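Local coordinates for protein TbpB (Actinobacillus pleuropneumoniae, PDB 3HOL) that probably binds host transferrin at the bacterial surface as the lipoprotein component of a receptor for iron acquisition, at residues P141-D146 against T150-K155. Numbering follows the deposited sequence.
Sequences PNYLND and TKFIGK
The rings of Tyr-143 and Phe-152 run out from the backbone next to each other in a common direction, where one long excursion between strands 119-133 and 171-178 of a TbpB beta barrel doubles back on itself. Their planes are inclined at 62°, and Tyr-143 CE1 meets Phe-152 CZ at 3.8 Å. Both CB atoms lead away from the opposite segment; CG beside the backbone N, anti to the carbonyl carbon, brings each ring back so that the two meet. On this exposed side Lys-151 suits its place by laying its aliphatic CD against the tyrosine edge while its charged end leads away, and CB of Asn-142 sits over the centre of one tyrosine face.

Beneath the rings Phe-152 N donates to Asn-142 O at 2.8 Å, and Ile-153 N to Pro-141 O. Phe-152 also begins a type II turn in which Gly-154 suits the positive phi. On the inner side the proline ring, through CD, meets Ile-153 CB at 4.1 Å, nearly perpendicular to the isoleucine side chain; being apolar, both suit this buried place, where they also touch Phe-226. A water joins Leu-144 N, Asn-145 OD1 and Thr-150 O.

Asn-142, small and polar, serves two neighbours with a single oxygen: OD1 lies in the plane of the Phe-152 ring, 3.2 Å from CD1, and accepts a 3.0 Å hydrogen bond from Lys-155 NZ, which stands 35° off the amide carbonyl plane.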
ATOM      1  N   PRO A 141       3.580  38.344 -11.275  1.00 22.55           N
ATOM      2  CA  PRO A 141       3.728  39.589 -10.515  1.00 22.13           C
ATOM      3  C   PRO A 141       5.170  39.872 -10.098  1.00 21.10           C
ATOM      4  O   PRO A 141       5.898  38.978  -9.708  1.00 20.52           O
ATOM      5  CB  PRO A 141       2.842  39.360  -9.271  1.00 22.22           C
ATOM      6  CG  PRO A 141       2.212  38.001  -9.433  1.00 22.52           C
ATOM      7  CD  PRO A 141       3.076  37.253 -10.420  1.00 22.67           C
ATOM      8  N   ASN A 142       5.558  41.138 -10.148  1.00 20.45           N
ATOM      9  CA  ASN A 142       6.878  41.541  -9.745  1.00 20.49           C
ATOM     10  C   ASN A 142       6.975  41.825  -8.231  1.00 20.25           C
ATOM     11  O   ASN A 142       7.902  41.347  -7.544  1.00 21.04           O
ATOM     12  CB  ASN A 142       7.251  42.781 -10.562  1.00 21.09           C
ATOM     13  CG  ASN A 142       7.908  42.437 -11.866  1.00 21.20           C
ATOM     14  OD1 ASN A 142       8.412  41.342 -12.066  1.00 22.75           O
ATOM     15  ND2 ASN A 142       7.925  43.394 -12.770  1.00 28.09           N
ATOM     16  N   TYR A 143       6.021  42.594  -7.717  1.00 18.87           N
ATOM     17  CA  TYR A 143       6.103  43.105  -6.356  1.00 19.80           C
ATOM     18  C   TYR A 143       4.834  42.892  -5.542  1.00 19.38           C
ATOM     19  O   TYR A 143       3.824  43.535  -5.790  1.00 20.54           O
ATOM     20  CB  TYR A 143       6.495  44.598  -6.376  1.00 18.77           C
ATOM     21  CG  TYR A 143       7.667  44.916  -7.301  1.00 18.30           C
ATOM     22  CD1 TYR A 143       8.920  44.355  -7.076  1.00 18.74           C
ATOM     23  CD2 TYR A 143       7.517  45.787  -8.403  1.00 17.88           C
ATOM     24  CE1 TYR A 143      10.022  44.673  -7.906  1.00 21.69           C
ATOM     25  CE2 TYR A 143       8.610  46.079  -9.271  1.00 16.97           C
ATOM     26  CZ  TYR A 143       9.864  45.528  -8.995  1.00 20.51           C
ATOM     27  OH  TYR A 143      10.961  45.765  -9.815  1.00 20.75           O
ATOM     28  N   LEU A 144       4.887  41.987  -4.557  1.00 19.35           N
ATOM     29  CA  LEU A 144       3.744  41.753  -3.634  1.00 18.47           C
ATOM     30  C   LEU A 144       4.270  41.531  -2.212  1.00 18.64           C
ATOM     31  O   LEU A 144       4.188  40.432  -1.627  1.00 17.33           O
ATOM     32  CB  LEU A 144       2.872  40.576  -4.093  1.00 18.66           C
ATOM     33  CG  LEU A 144       2.061  40.692  -5.381  1.00 20.30           C
ATOM     34  CD1 LEU A 144       1.607  39.299  -5.882  1.00 22.13           C
ATOM     35  CD2 LEU A 144       0.847  41.657  -5.210  1.00 18.76           C
ATOM     36  N   ASN A 145       4.846  42.591  -1.667  1.00 18.67           N
ATOM     37  CA  ASN A 145       5.578  42.513  -0.410  1.00 18.91           C
ATOM     38  C   ASN A 145       4.671  42.194   0.789  1.00 18.24           C
ATOM     39  O   ASN A 145       5.167  41.759   1.815  1.00 18.12           O
ATOM     40  CB  ASN A 145       6.364  43.814  -0.152  1.00 18.82           C
ATOM     41  CG  ASN A 145       7.570  44.004  -1.095  1.00 21.39           C
ATOM     42  OD1 ASN A 145       8.203  43.044  -1.584  1.00 20.60           O
ATOM     43  ND2 ASN A 145       7.919  45.264  -1.311  1.00 22.45           N
ATOM     44  N   ASP A 146       3.362  42.424   0.679  1.00 18.18           N
ATOM     45  CA  ASP A 146       2.478  42.066   1.808  1.00 18.50           C
ATOM     46  C   ASP A 146       2.062  40.592   1.739  1.00 17.89           C
ATOM     47  O   ASP A 146       1.556  40.041   2.732  1.00 17.13           O
ATOM     48  CB  ASP A 146       1.235  42.940   1.859  1.00 18.99           C
ATOM     49  CG  ASP A 146       1.567  44.443   1.917  1.00 22.25           C
ATOM     50  OD1 ASP A 146       2.632  44.781   2.432  1.00 24.50           O
ATOM     51  OD2 ASP A 146       0.742  45.254   1.464  1.00 25.41           O
ATOM     52  N   THR A 150       9.393  37.240  -1.017  1.00 17.85           N
ATOM     53  CA  THR A 150      10.305  37.315  -2.171  1.00 17.53           C
ATOM     54  C   THR A 150       9.680  38.220  -3.238  1.00 17.10           C
ATOM     55  O   THR A 150       8.533  38.605  -3.099  1.00 17.21           O
ATOM     56  CB  THR A 150      10.643  35.868  -2.725  1.00 17.90           C
ATOM     57  OG1 THR A 150      11.758  35.920  -3.639  1.00 21.82           O
ATOM     58  CG2 THR A 150       9.417  35.217  -3.369  1.00 16.07           C
ATOM     59  N   LYS A 151      10.462  38.592  -4.257  1.00 17.00           N
ATOM     60  CA  LYS A 151      10.012  39.392  -5.418  1.00 16.55           C
ATOM     61  C   LYS A 151      10.068  38.545  -6.688  1.00 15.62           C
ATOM     62  O   LYS A 151      10.692  37.468  -6.692  1.00 16.35           O
ATOM     63  CB  LYS A 151      10.929  40.627  -5.611  1.00 15.73           C
ATOM     64  CG  LYS A 151      10.939  41.597  -4.427  1.00 18.47           C
ATOM     65  CD  LYS A 151      11.891  42.836  -4.628  1.00 18.77           C
ATOM     66  CE  LYS A 151      13.389  42.402  -4.707  1.00 24.36           C
ATOM     67  NZ  LYS A 151      14.334  43.534  -4.611  1.00 24.94           N
ATOM     68  N   PHE A 152       9.451  39.036  -7.771  1.00 15.47           N
ATOM     69  CA  PHE A 152       9.516  38.367  -9.085  1.00 14.93           C
ATOM     70  C   PHE A 152       8.907  36.945  -8.927  1.00 14.64           C
ATOM     71  O   PHE A 152       9.543  35.916  -9.173  1.00 14.69           O
ATOM     72  CB  PHE A 152      10.967  38.411  -9.640  1.00 15.30           C
ATOM     73  CG  PHE A 152      11.580  39.819  -9.594  1.00 14.42           C
ATOM     74  CD1 PHE A 152      11.004  40.861 -10.331  1.00 16.20           C
ATOM     75  CD2 PHE A 152      12.649  40.109  -8.760  1.00 12.40           C
ATOM     76  CE1 PHE A 152      11.536  42.168 -10.297  1.00 18.73           C
ATOM     77  CE2 PHE A 152      13.181  41.430  -8.706  1.00 14.91           C
ATOM     78  CZ  PHE A 152      12.623  42.443  -9.471  1.00 13.90           C
ATOM     79  N   ILE A 153       7.646  36.952  -8.521  1.00 14.65           N
ATOM     80  CA  ILE A 153       6.948  35.787  -7.987  1.00 14.68           C
ATOM     81  C   ILE A 153       6.712  34.741  -9.078  1.00 14.94           C
ATOM     82  O   ILE A 153       6.028  35.029 -10.051  1.00 15.28           O
ATOM     83  CB  ILE A 153       5.584  36.180  -7.389  1.00 15.43           C
ATOM     84  CG1 ILE A 153       5.691  37.403  -6.460  1.00 14.62           C
ATOM     85  CG2 ILE A 153       5.019  34.986  -6.594  1.00 15.11           C
ATOM     86  CD1 ILE A 153       6.662  37.179  -5.323  1.00 14.97           C
ATOM     87  N   GLY A 154       7.275  33.551  -8.887  1.00 14.44           N
ATOM     88  CA  GLY A 154       7.192  32.469  -9.851  1.00 15.83           C
ATOM     89  C   GLY A 154       7.903  32.725 -11.168  1.00 16.13           C
ATOM     90  O   GLY A 154       7.685  31.983 -12.144  1.00 15.88           O
ATOM     91  N   LYS A 155       8.781  33.740 -11.206  1.00 15.15           N
ATOM     92  CA  LYS A 155       9.462  34.082 -12.460  1.00 15.52           C
ATOM     93  C   LYS A 155      10.696  33.261 -12.681  1.00 14.89           C
ATOM     94  O   LYS A 155      10.617  32.194 -13.293  1.00 16.85           O
ATOM     95  CB  LYS A 155       9.724  35.612 -12.594  1.00 15.00           C
ATOM     96  CG  LYS A 155       8.443  36.404 -12.622  1.00 17.03           C
ATOM     97  CD  LYS A 155       8.714  37.836 -13.087  1.00 19.67           C
ATOM     98  CE  LYS A 155       7.634  38.408 -13.965  1.00 24.26           C
ATOM     99  NZ  LYS A 155       8.086  39.719 -14.549  1.00 25.05           N
TER
HETATM  100  O   HOH W   1       7.391  41.054  -3.456  1.00 11.99           O